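Local atomic coordinates of putative methylase (PDB entry 3LDU), a protein that probably methylates guanine bases of ribosomal RNA and binds GTP in its methyltransferase domain. Residues Lys297-Tyr311 with Phe332-Tyr346. Residues are numbered along the deposited sequence; the frame is centred on the assembly and turned at random.
Sequences KSEDEFGFIITNPPY and FRKLKNWSYYLITSY. With GTP (guanosine-5'-triphosphate), chain B.
Ile-305 bonds to the two residues flanking Tyr-340. Its N donates to Ser-339 O at 2.9 Å, and Tyr-341 N donates back to Ile-305 O. Thr-307 does the same with the residues flanking Leu-342, through Tyr-341 O and Ile-343 N. Strands 304-307 and 339-344 thus pair in parallel, their directions only 3° apart. Helix 315-333 connects them, giving a beta-alpha-beta unit of the Rossmann-like methyltransferase domain.

The indole of Trp-338 anchors the loop before the first strand. Its NE1 gives an almost straight bond, 2.9 Å, to Asp-300 O. That oxygen lies in the ring plane, but the N-H reaches it from above the carbonyl plane. Gly-303 CA sits over one face, 3.5 Å from the six-membered ring centroid; Leu-335 CD1 lies against the opposite face. A water joins Ser-298 O and Asp-300 O to Lys-336 N.

Apolar packing centres on Ile-305. With CG1 beside the backbone N (chi1 -76°), its chain extends to put CD1 over the Phe-332 ring, 3.7 Å from the centroid. The same methyl touches Leu-335 CD1 at 3.6 Å. Thr-307 CG2 packs alongside Leu-342, while its OG1 is hydrogen-bonded to Asp-201 OD1.

At the C-terminal end, Asn-308 to Pro-310 border the GTP pocket, with Asn-308 O 3.1 Å from GTP C5'. The strand bonds carry the chain to this border; the indole holds only the entry loop. Tyr-311 lays a ring face against the Thr-344 to Ser-345 backbone. Ile-343 O and Ser-345 N are buried here without a hydrogen-bond partner in the model, Ser-345 N lying over that ring face.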
ATOM      1  N   LYS A 297      23.514 -20.478  -1.218  1.00 31.24           N
ATOM      2  CA  LYS A 297      24.801 -20.286  -0.558  1.00 32.38           C
ATOM      3  C   LYS A 297      25.442 -19.006  -1.082  1.00 31.47           C
ATOM      4  O   LYS A 297      25.199 -18.599  -2.219  1.00 37.10           O
ATOM      5  CB  LYS A 297      25.733 -21.479  -0.831  1.00 37.14           C
ATOM      6  CG  LYS A 297      25.205 -22.813  -0.334  1.00 46.73           C
ATOM      7  CD  LYS A 297      26.053 -23.979  -0.848  1.00 53.17           C
ATOM      8  CE  LYS A 297      25.619 -25.297  -0.220  1.00 60.89           C
ATOM      9  NZ  LYS A 297      24.195 -25.632  -0.504  1.00 59.80           N
ATOM     10  N   SER A 298      26.263 -18.374  -0.257  1.00 32.56           N
ATOM     11  CA  SER A 298      26.962 -17.181  -0.696  1.00 31.09           C
ATOM     12  C   SER A 298      28.295 -17.057   0.015  1.00 35.19           C
ATOM     13  O   SER A 298      28.445 -17.509   1.155  1.00 41.23           O
ATOM     14  CB  SER A 298      26.118 -15.933  -0.439  1.00 35.88           C
ATOM     15  OG  SER A 298      26.840 -14.774  -0.806  1.00 40.98           O
ATOM     16  N   GLU A 299      29.257 -16.443  -0.666  1.00 42.73           N
ATOM     17  CA  GLU A 299      30.552 -16.161  -0.069  1.00 55.22           C
ATOM     18  C   GLU A 299      30.602 -14.730   0.452  1.00 54.35           C
ATOM     19  O   GLU A 299      31.499 -14.374   1.218  1.00 56.18           O
ATOM     20  CB  GLU A 299      31.684 -16.426  -1.062  1.00 70.24           C
ATOM     21  CG  GLU A 299      32.115 -17.885  -1.112  1.00 81.95           C
ATOM     22  CD  GLU A 299      32.543 -18.412   0.249  1.00 92.68           C
ATOM     23  OE1 GLU A 299      32.407 -19.630   0.489  1.00 97.33           O
ATOM     24  OE2 GLU A 299      33.007 -17.605   1.085  1.00 95.91           O
ATOM     25  N   ASP A 300      29.628 -13.923   0.037  1.00 44.71           N
ATOM     26  CA  ASP A 300      29.482 -12.569   0.547  1.00 44.23           C
ATOM     27  C   ASP A 300      28.999 -12.639   1.992  1.00 42.24           C
ATOM     28  O   ASP A 300      28.301 -13.577   2.378  1.00 38.53           O
ATOM     29  CB  ASP A 300      28.466 -11.778  -0.290  1.00 50.40           C
ATOM     30  CG  ASP A 300      28.940 -11.529  -1.720  1.00 57.90           C
ATOM     31  OD1 ASP A 300      30.159 -11.637  -1.979  1.00 60.21           O
ATOM     32  OD2 ASP A 300      28.087 -11.216  -2.585  1.00 53.90           O
ATOM     33  N   GLU A 301      29.378 -11.660   2.801  1.00 37.08           N
ATOM     34  CA  GLU A 301      28.810 -11.565   4.141  1.00 39.59           C
ATOM     35  C   GLU A 301      27.960 -10.307   4.288  1.00 29.52           C
ATOM     36  O   GLU A 301      28.003  -9.418   3.441  1.00 35.82           O
ATOM     37  CB  GLU A 301      29.885 -11.654   5.232  1.00 48.13           C
ATOM     38  CG  GLU A 301      31.083 -10.744   5.048  1.00 61.63           C
ATOM     39  CD  GLU A 301      32.139 -10.946   6.133  1.00 69.33           C
ATOM     40  OE1 GLU A 301      31.822 -11.557   7.180  1.00 69.66           O
ATOM     41  OE2 GLU A 301      33.285 -10.488   5.940  1.00 68.39           O
ATOM     42  N   PHE A 302      27.176 -10.248   5.356  1.00 31.78           N
ATOM     43  CA  PHE A 302      26.345  -9.078   5.639  1.00 31.42           C
ATOM     44  C   PHE A 302      25.311  -8.826   4.546  1.00 31.02           C
ATOM     45  O   PHE A 302      24.963  -7.686   4.263  1.00 33.86           O
ATOM     46  CB  PHE A 302      27.214  -7.833   5.851  1.00 37.19           C
ATOM     47  CG  PHE A 302      28.309  -8.029   6.869  1.00 42.21           C
ATOM     48  CD1 PHE A 302      28.003  -8.310   8.187  1.00 48.05           C
ATOM     49  CD2 PHE A 302      29.641  -7.943   6.502  1.00 50.55           C
ATOM     50  CE1 PHE A 302      29.008  -8.502   9.126  1.00 49.94           C
ATOM     51  CE2 PHE A 302      30.649  -8.134   7.434  1.00 51.92           C
ATOM     52  CZ  PHE A 302      30.329  -8.411   8.747  1.00 47.51           C
ATOM     53  N   GLY A 303      24.810  -9.894   3.939  1.00 28.42           N
ATOM     54  CA  GLY A 303      23.717  -9.758   2.992  1.00 23.67           C
ATOM     55  C   GLY A 303      22.354  -9.767   3.672  1.00 25.09           C
ATOM     56  O   GLY A 303      22.234  -9.975   4.885  1.00 25.89           O
ATOM     57  N   PHE A 304      21.315  -9.542   2.878  1.00 25.79           N
ATOM     58  CA  PHE A 304      19.945  -9.548   3.369  1.00 22.74           C
ATOM     59  C   PHE A 304      19.111 -10.538   2.577  1.00 21.34           C
ATOM     60  O   PHE A 304      19.277 -10.651   1.369  1.00 22.45           O
ATOM     61  CB  PHE A 304      19.315  -8.162   3.195  1.00 22.07           C
ATOM     62  CG  PHE A 304      19.876  -7.123   4.107  1.00 21.42           C
ATOM     63  CD1 PHE A 304      19.272  -6.854   5.317  1.00 27.31           C
ATOM     64  CD2 PHE A 304      21.005  -6.405   3.747  1.00 24.34           C
ATOM     65  CE1 PHE A 304      19.786  -5.895   6.156  1.00 32.39           C
ATOM     66  CE2 PHE A 304      21.524  -5.447   4.583  1.00 32.72           C
ATOM     67  CZ  PHE A 304      20.916  -5.191   5.790  1.00 30.50           C
ATOM     68  N   ILE A 305      18.207 -11.235   3.260  1.00 22.22           N
ATOM     69  CA  ILE A 305      17.166 -12.019   2.600  1.00 20.36           C
ATOM     70  C   ILE A 305      15.814 -11.483   3.062  1.00 19.60           C
ATOM     71  O   ILE A 305      15.595 -11.300   4.268  1.00 18.37           O
ATOM     72  CB  ILE A 305      17.265 -13.513   2.935  1.00 18.25           C
ATOM     73  CG1 ILE A 305      18.422 -14.144   2.158  1.00 21.17           C
ATOM     74  CG2 ILE A 305      15.953 -14.222   2.587  1.00 21.27           C
ATOM     75  CD1 ILE A 305      18.978 -15.442   2.796  1.00 21.99           C
ATOM     76  N   ILE A 306      14.932 -11.171   2.111  1.00 19.67           N
ATOM     77  CA  ILE A 306      13.557 -10.799   2.446  1.00 18.92           C
ATOM     78  C   ILE A 306      12.693 -11.640   1.548  1.00 19.86           C
ATOM     79  O   ILE A 306      12.867 -11.618   0.320  1.00 20.26           O
ATOM     80  CB  ILE A 306      13.279  -9.304   2.175  1.00 19.75           C
ATOM     81  CG1 ILE A 306      14.241  -8.425   2.980  1.00 19.09           C
ATOM     82  CG2 ILE A 306      11.837  -8.951   2.552  1.00 17.45           C
ATOM     83  CD1 ILE A 306      14.142  -6.938   2.615  1.00 22.63           C
ATOM     84  N   THR A 307      11.785 -12.413   2.130  1.00 17.72           N
ATOM     85  CA  THR A 307      11.076 -13.396   1.321  1.00 16.23           C
ATOM     86  C   THR A 307       9.706 -13.791   1.869  1.00 20.97           C
ATOM     87  O   THR A 307       9.429 -13.647   3.064  1.00 18.63           O
ATOM     88  CB  THR A 307      11.947 -14.682   1.148  1.00 16.44           C
ATOM     89  OG1 THR A 307      11.384 -15.514   0.134  1.00 21.93           O
ATOM     90  CG2 THR A 307      12.055 -15.450   2.471  1.00 17.95           C
ATOM     91  N   ASN A 308       8.873 -14.312   0.966  1.00 20.40           N
ATOM     92  CA  ASN A 308       7.489 -14.682   1.237  1.00 20.99           C
ATOM     93  C   ASN A 308       7.310 -16.153   0.820  1.00 20.17           C
ATOM     94  O   ASN A 308       6.944 -16.448  -0.321  1.00 18.83           O
ATOM     95  CB  ASN A 308       6.595 -13.705   0.429  1.00 22.00           C
ATOM     96  CG  ASN A 308       5.121 -14.047   0.450  1.00 24.38           C
ATOM     97  OD1 ASN A 308       4.447 -13.994  -0.590  1.00 31.06           O
ATOM     98  ND2 ASN A 308       4.595 -14.334   1.616  1.00 21.25           N
ATOM     99  N   PRO A 309       7.652 -17.096   1.722  1.00 20.99           N
ATOM    100  CA  PRO A 309       7.597 -18.525   1.362  1.00 23.40           C
ATOM    101  C   PRO A 309       6.156 -19.023   1.283  1.00 20.85           C
ATOM    102  O   PRO A 309       5.251 -18.314   1.715  1.00 23.79           O
ATOM    103  CB  PRO A 309       8.303 -19.210   2.546  1.00 23.50           C
ATOM    104  CG  PRO A 309       8.074 -18.261   3.705  1.00 20.55           C
ATOM    105  CD  PRO A 309       8.184 -16.885   3.083  1.00 17.95           C
ATOM    106  N   PRO A 310       5.947 -20.239   0.761  1.00 25.12           N
ATOM    107  CA  PRO A 310       4.620 -20.864   0.858  1.00 26.99           C
ATOM    108  C   PRO A 310       4.179 -20.904   2.328  1.00 25.34           C
ATOM    109  O   PRO A 310       5.033 -21.058   3.196  1.00 27.28           O
ATOM    110  CB  PRO A 310       4.863 -22.288   0.351  1.00 30.27           C
ATOM    111  CG  PRO A 310       6.158 -22.236  -0.404  1.00 32.88           C
ATOM    112  CD  PRO A 310       6.968 -21.148   0.215  1.00 31.33           C
ATOM    113  N   TYR A 311       2.881 -20.768   2.597  1.00 27.84           N
ATOM    114  CA  TYR A 311       2.372 -20.717   3.972  1.00 28.47           C
ATOM    115  C   TYR A 311       1.939 -22.072   4.525  1.00 30.10           C
ATOM    116  O   TYR A 311       1.783 -22.234   5.742  1.00 33.86           O
ATOM    117  CB  TYR A 311       1.168 -19.781   4.070  1.00 24.99           C
ATOM    118  CG  TYR A 311       1.428 -18.331   3.698  1.00 29.47           C
ATOM    119  CD1 TYR A 311       0.365 -17.447   3.498  1.00 34.81           C
ATOM    120  CD2 TYR A 311       2.721 -17.844   3.565  1.00 27.48           C
ATOM    121  CE1 TYR A 311       0.584 -16.107   3.165  1.00 32.38           C
ATOM    122  CE2 TYR A 311       2.956 -16.502   3.237  1.00 26.58           C
ATOM    123  CZ  TYR A 311       1.883 -15.645   3.025  1.00 34.88           C
ATOM    124  OH  TYR A 311       2.122 -14.328   2.706  1.00 31.34           O
ATOM    125  N   PHE A 332      20.136 -20.788   5.724  1.00 24.05           N
ATOM    126  CA  PHE A 332      20.338 -19.391   6.074  1.00 26.16           C
ATOM    127  C   PHE A 332      21.351 -19.219   7.216  1.00 29.35           C
ATOM    128  O   PHE A 332      22.097 -18.236   7.252  1.00 32.11           O
ATOM    129  CB  PHE A 332      19.005 -18.718   6.445  1.00 23.02           C
ATOM    130  CG  PHE A 332      18.044 -18.549   5.284  1.00 23.34           C
ATOM    131  CD1 PHE A 332      18.320 -19.057   4.023  1.00 24.82           C
ATOM    132  CD2 PHE A 332      16.851 -17.864   5.479  1.00 22.32           C
ATOM    133  CE1 PHE A 332      17.415 -18.877   2.971  1.00 26.47           C
ATOM    134  CE2 PHE A 332      15.942 -17.681   4.432  1.00 22.94           C
ATOM    135  CZ  PHE A 332      16.230 -18.191   3.180  1.00 26.67           C
ATOM    136  N   ARG A 333      21.367 -20.165   8.150  1.00 30.77           N
ATOM    137  CA  ARG A 333      22.275 -20.089   9.294  1.00 35.06           C
ATOM    138  C   ARG A 333      23.735 -20.350   8.899  1.00 32.52           C
ATOM    139  O   ARG A 333      24.653 -20.040   9.659  1.00 37.50           O
ATOM    140  CB  ARG A 333      21.817 -21.029  10.428  1.00 31.50           C
ATOM    141  CG  ARG A 333      20.621 -20.469  11.230  1.00 32.61           C
ATOM    142  CD  ARG A 333      20.306 -21.283  12.493  1.00 30.43           C
ATOM    143  NE  ARG A 333      19.700 -22.572  12.181  1.00 34.65           N
ATOM    144  CZ  ARG A 333      18.422 -22.744  11.858  1.00 37.96           C
ATOM    145  NH1 ARG A 333      17.597 -21.700  11.797  1.00 39.35           N
ATOM    146  NH2 ARG A 333      17.971 -23.960  11.580  1.00 37.89           N
ATOM    147  N   LYS A 334      23.937 -20.908   7.709  1.00 34.39           N
ATOM    148  CA  LYS A 334      25.277 -21.164   7.179  1.00 41.01           C
ATOM    149  C   LYS A 334      25.872 -19.945   6.479  1.00 43.09           C
ATOM    150  O   LYS A 334      27.047 -19.941   6.107  1.00 38.93           O
ATOM    151  CB  LYS A 334      25.265 -22.365   6.225  1.00 43.33           C
ATOM    152  CG  LYS A 334      25.132 -23.707   6.933  1.00 53.19           C
ATOM    153  CD  LYS A 334      24.880 -24.850   5.957  1.00 64.62           C
ATOM    154  CE  LYS A 334      26.020 -25.019   4.968  1.00 70.39           C
ATOM    155  NZ  LYS A 334      25.724 -26.074   3.954  1.00 75.74           N
ATOM    156  N   LEU A 335      25.047 -18.921   6.278  1.00 33.53           N
ATOM    157  CA  LEU A 335      25.509 -17.678   5.678  1.00 31.60           C
ATOM    158  C   LEU A 335      26.375 -16.923   6.676  1.00 38.05           C
ATOM    159  O   LEU A 335      26.226 -17.080   7.890  1.00 39.84           O
ATOM    160  CB  LEU A 335      24.303 -16.816   5.251  1.00 25.04           C
ATOM    161  CG  LEU A 335      23.431 -17.505   4.199  1.00 23.93           C
ATOM    162  CD1 LEU A 335      22.089 -16.772   3.951  1.00 28.36           C
ATOM    163  CD2 LEU A 335      24.218 -17.655   2.902  1.00 27.35           C
ATOM    164  N   LYS A 336      27.285 -16.100   6.168  1.00 33.91           N
ATOM    165  CA  LYS A 336      28.193 -15.380   7.045  1.00 43.24           C
ATOM    166  C   LYS A 336      27.616 -14.035   7.446  1.00 30.69           C
ATOM    167  O   LYS A 336      27.690 -13.083   6.684  1.00 34.82           O
ATOM    168  CB  LYS A 336      29.554 -15.183   6.369  1.00 54.97           C
ATOM    169  CG  LYS A 336      30.581 -14.487   7.250  1.00 67.66           C
ATOM    170  CD  LYS A 336      30.703 -15.186   8.597  1.00 72.30           C
ATOM    171  CE  LYS A 336      31.759 -14.532   9.476  1.00 75.67           C
ATOM    172  NZ  LYS A 336      31.775 -15.124  10.841  1.00 74.58           N
ATOM    173  N   ASN A 337      27.051 -13.966   8.648  1.00 31.31           N
ATOM    174  CA  ASN A 337      26.560 -12.708   9.193  1.00 35.82           C
ATOM    175  C   ASN A 337      25.479 -12.072   8.319  1.00 30.71           C
ATOM    176  O   ASN A 337      25.472 -10.857   8.128  1.00 31.99           O
ATOM    177  CB  ASN A 337      27.715 -11.720   9.356  1.00 37.86           C
ATOM    178  CG  ASN A 337      28.611 -12.063  10.522  1.00 47.33           C
ATOM    179  OD1 ASN A 337      28.135 -12.387  11.604  1.00 49.05           O
ATOM    180  ND2 ASN A 337      29.919 -11.991  10.306  1.00 46.07           N
ATOM    181  N   TRP A 338      24.582 -12.883   7.771  1.00 29.25           N
ATOM    182  CA  TRP A 338      23.456 -12.324   7.020  1.00 24.53           C
ATOM    183  C   TRP A 338      22.282 -12.003   7.950  1.00 27.13           C
ATOM    184  O   TRP A 338      22.231 -12.471   9.088  1.00 28.54           O
ATOM    185  CB  TRP A 338      22.990 -13.294   5.921  1.00 28.19           C
ATOM    186  CG  TRP A 338      23.834 -13.283   4.666  1.00 27.97           C
ATOM    187  CD1 TRP A 338      25.192 -13.428   4.592  1.00 29.85           C
ATOM    188  CD2 TRP A 338      23.368 -13.151   3.314  1.00 26.82           C
ATOM    189  NE1 TRP A 338      25.602 -13.378   3.276  1.00 28.30           N
ATOM    190  CE2 TRP A 338      24.505 -13.205   2.472  1.00 25.90           C
ATOM    191  CE3 TRP A 338      22.106 -12.969   2.727  1.00 22.98           C
ATOM    192  CZ2 TRP A 338      24.414 -13.097   1.082  1.00 25.16           C
ATOM    193  CZ3 TRP A 338      22.018 -12.871   1.345  1.00 23.17           C
ATOM    194  CH2 TRP A 338      23.169 -12.930   0.537  1.00 25.41           C
ATOM    195  N   SER A 339      21.347 -11.206   7.439  1.00 23.69           N
ATOM    196  CA  SER A 339      20.088 -10.885   8.109  1.00 21.85           C
ATOM    197  C   SER A 339      18.986 -11.460   7.229  1.00 28.59           C
ATOM    198  O   SER A 339      19.056 -11.331   6.014  1.00 28.21           O
ATOM    199  CB  SER A 339      19.884  -9.365   8.170  1.00 21.97           C
ATOM    200  OG  SER A 339      20.835  -8.726   9.011  1.00 28.80           O
ATOM    201  N   TYR A 340      17.970 -12.086   7.814  1.00 20.85           N
ATOM    202  CA  TYR A 340      16.896 -12.627   6.986  1.00 20.61           C
ATOM    203  C   TYR A 340      15.528 -12.335   7.594  1.00 22.59           C
ATOM    204  O   TYR A 340      15.383 -12.272   8.817  1.00 22.03           O
ATOM    205  CB  TYR A 340      17.088 -14.124   6.695  1.00 23.11           C
ATOM    206  CG  TYR A 340      17.844 -14.907   7.761  1.00 26.43           C
ATOM    207  CD1 TYR A 340      17.170 -15.538   8.795  1.00 24.79           C
ATOM    208  CD2 TYR A 340      19.224 -15.045   7.700  1.00 28.63           C
ATOM    209  CE1 TYR A 340      17.845 -16.265   9.763  1.00 31.69           C
ATOM    210  CE2 TYR A 340      19.921 -15.776   8.681  1.00 26.50           C
ATOM    211  CZ  TYR A 340      19.216 -16.383   9.706  1.00 32.98           C
ATOM    212  OH  TYR A 340      19.871 -17.115  10.689  1.00 36.47           O
ATOM    213  N   TYR A 341      14.539 -12.157   6.724  1.00 20.89           N
ATOM    214  CA  TYR A 341      13.207 -11.718   7.127  1.00 20.02           C
ATOM    215  C   TYR A 341      12.208 -12.521   6.315  1.00 18.83           C
ATOM    216  O   TYR A 341      12.322 -12.594   5.094  1.00 19.04           O
ATOM    217  CB  TYR A 341      13.049 -10.224   6.826  1.00 18.26           C
ATOM    218  CG  TYR A 341      14.089  -9.362   7.518  1.00 17.28           C
ATOM    219  CD1 TYR A 341      13.818  -8.755   8.742  1.00 21.44           C
ATOM    220  CD2 TYR A 341      15.362  -9.181   6.959  1.00 22.20           C
ATOM    221  CE1 TYR A 341      14.770  -7.964   9.386  1.00 20.75           C
ATOM    222  CE2 TYR A 341      16.325  -8.402   7.606  1.00 25.10           C
ATOM    223  CZ  TYR A 341      16.018  -7.794   8.814  1.00 27.82           C
ATOM    224  OH  TYR A 341      16.961  -7.019   9.477  1.00 27.62           O
ATOM    225  N   LEU A 342      11.256 -13.156   6.983  1.00 17.54           N
ATOM    226  CA  LEU A 342      10.325 -14.040   6.290  1.00 17.93           C
ATOM    227  C   LEU A 342       8.912 -13.758   6.746  1.00 23.16           C
ATOM    228  O   LEU A 342       8.652 -13.630   7.946  1.00 22.30           O
ATOM    229  CB  LEU A 342      10.655 -15.507   6.611  1.00 18.36           C
ATOM    230  CG  LEU A 342      12.006 -16.036   6.129  1.00 25.40           C
ATOM    231  CD1 LEU A 342      13.029 -15.882   7.247  1.00 28.00           C
ATOM    232  CD2 LEU A 342      11.918 -17.496   5.696  1.00 27.15           C
ATOM    233  N   ILE A 343       7.999 -13.661   5.789  1.00 20.74           N
ATOM    234  CA  ILE A 343       6.593 -13.474   6.123  1.00 20.08           C
ATOM    235  C   ILE A 343       5.810 -14.762   5.866  1.00 20.60           C
ATOM    236  O   ILE A 343       5.935 -15.379   4.807  1.00 20.70           O
ATOM    237  CB  ILE A 343       5.976 -12.271   5.345  1.00 19.90           C
ATOM    238  CG1 ILE A 343       4.493 -12.141   5.697  1.00 19.27           C
ATOM    239  CG2 ILE A 343       6.198 -12.412   3.833  1.00 17.90           C
ATOM    240  CD1 ILE A 343       3.864 -10.779   5.306  1.00 22.08           C
ATOM    241  N   THR A 344       5.051 -15.209   6.856  1.00 22.07           N
ATOM    242  CA  THR A 344       4.235 -16.401   6.685  1.00 20.82           C
ATOM    243  C   THR A 344       3.094 -16.418   7.679  1.00 23.05           C
ATOM    244  O   THR A 344       3.201 -15.840   8.761  1.00 24.61           O
ATOM    245  CB  THR A 344       5.053 -17.713   6.816  1.00 23.61           C
ATOM    246  OG1 THR A 344       4.164 -18.826   6.670  1.00 25.32           O
ATOM    247  CG2 THR A 344       5.742 -17.798   8.172  1.00 26.53           C
ATOM    248  N   SER A 345       2.010 -17.096   7.316  1.00 23.80           N
ATOM    249  CA  SER A 345       0.873 -17.240   8.218  1.00 28.45           C
ATOM    250  C   SER A 345       1.001 -18.493   9.073  1.00 30.76           C
ATOM    251  O   SER A 345       0.157 -18.752   9.939  1.00 28.23           O
ATOM    252  CB  SER A 345      -0.436 -17.290   7.432  1.00 33.03           C
ATOM    253  OG  SER A 345      -0.497 -18.454   6.624  1.00 34.22           O
ATOM    254  N   TYR A 346       2.054 -19.270   8.833  1.00 26.89           N
ATOM    255  CA  TYR A 346       2.304 -20.469   9.629  1.00 28.98           C
ATOM    256  C   TYR A 346       2.700 -20.067  11.056  1.00 31.72           C
ATOM    257  O   TYR A 346       3.790 -19.546  11.287  1.00 33.45           O
ATOM    258  CB  TYR A 346       3.376 -21.345   8.971  1.00 28.59           C
ATOM    259  CG  TYR A 346       3.488 -22.718   9.607  1.00 33.65           C
ATOM    260  CD1 TYR A 346       2.636 -23.748   9.229  1.00 35.30           C
ATOM    261  CD2 TYR A 346       4.429 -22.972  10.591  1.00 31.91           C
ATOM    262  CE1 TYR A 346       2.720 -24.997   9.813  1.00 40.44           C
ATOM    263  CE2 TYR A 346       4.526 -24.220  11.179  1.00 33.45           C
ATOM    264  CZ  TYR A 346       3.664 -25.227  10.787  1.00 42.98           C
ATOM    265  OH  TYR A 346       3.743 -26.479  11.358  1.00 45.85           O
TER
HETATM  266  PG  GTP B 383       5.407 -12.553  -4.899  0.70 67.03           P
HETATM  267  O1G GTP B 383       6.867 -12.171  -4.777  0.70 70.63           O
HETATM  268  O2G GTP B 383       4.571 -11.354  -4.544  0.70 65.55           O
HETATM  269  O3G GTP B 383       5.062 -12.942  -6.318  0.70 62.43           O
HETATM  270  O3B GTP B 383       5.117 -13.780  -3.882  0.70 73.72           O
HETATM  271  PB  GTP B 383       4.859 -15.266  -4.460  0.70 99.85           P
HETATM  272  O1B GTP B 383       3.367 -15.496  -4.490  0.70 98.87           O
HETATM  273  O2B GTP B 383       5.412 -15.414  -5.852  0.70102.45           O
HETATM  274  O3A GTP B 383       5.520 -16.362  -3.473  0.70 44.75           O
HETATM  275  PA  GTP B 383       4.594 -17.646  -3.123  0.70 39.98           P
HETATM  276  O1A GTP B 383       3.981 -18.155  -4.409  0.70 59.58           O
HETATM  277  O2A GTP B 383       3.506 -17.272  -2.145  0.70 55.74           O
HETATM  278  O5' GTP B 383       5.539 -18.808  -2.548  0.90 50.49           O
HETATM  279  C5' GTP B 383       6.909 -18.563  -2.592  0.90 48.50           C
HETATM  280  C4' GTP B 383       7.441 -19.080  -3.923  0.90 43.60           C
HETATM  281  O4' GTP B 383       8.446 -19.997  -3.590  0.90 43.80           O
HETATM  282  C3' GTP B 383       6.465 -19.841  -4.823  0.90 34.80           C
HETATM  283  O3' GTP B 383       6.416 -19.172  -6.064  0.90 32.86           O
HETATM  284  C2' GTP B 383       7.065 -21.230  -5.024  0.90 35.36           C
HETATM  285  O2' GTP B 383       7.141 -21.611  -6.383  0.90 33.59           O
HETATM  286  C1' GTP B 383       8.481 -21.026  -4.546  0.90 36.80           C
HETATM  287  N9  GTP B 383       9.119 -22.176  -3.893  0.90 29.38           N
HETATM  288  C8  GTP B 383       8.594 -23.232  -3.197  0.90 30.85           C
HETATM  289  N7  GTP B 383       9.636 -24.004  -2.785  0.90 34.27           N
HETATM  290  C5  GTP B 383      10.797 -23.449  -3.221  0.90 33.33           C
HETATM  291  C6  GTP B 383      12.133 -23.812  -3.091  0.90 38.65           C
HETATM  292  O6  GTP B 383      12.467 -24.836  -2.475  0.90 36.72           O
HETATM  293  N1  GTP B 383      13.087 -22.999  -3.667  0.90 34.03           N
HETATM  294  C2  GTP B 383      12.732 -21.852  -4.356  0.90 32.61           C
HETATM  295  N2  GTP B 383      13.688 -21.100  -4.876  0.90 30.66           N
HETATM  296  N3  GTP B 383      11.397 -21.486  -4.501  0.90 25.23           N
HETATM  297  C4  GTP B 383      10.469 -22.291  -3.923  0.90 33.81           C
HETATM  298  O   HOH W   1      28.088 -16.049   3.619  1.00 52.17           O
HETATM  299  O   HOH W   2      22.881  -8.330   7.171  1.00 36.56           O
HETATM  300  O   HOH W   3      -0.211 -21.426   7.404  1.00 34.59           O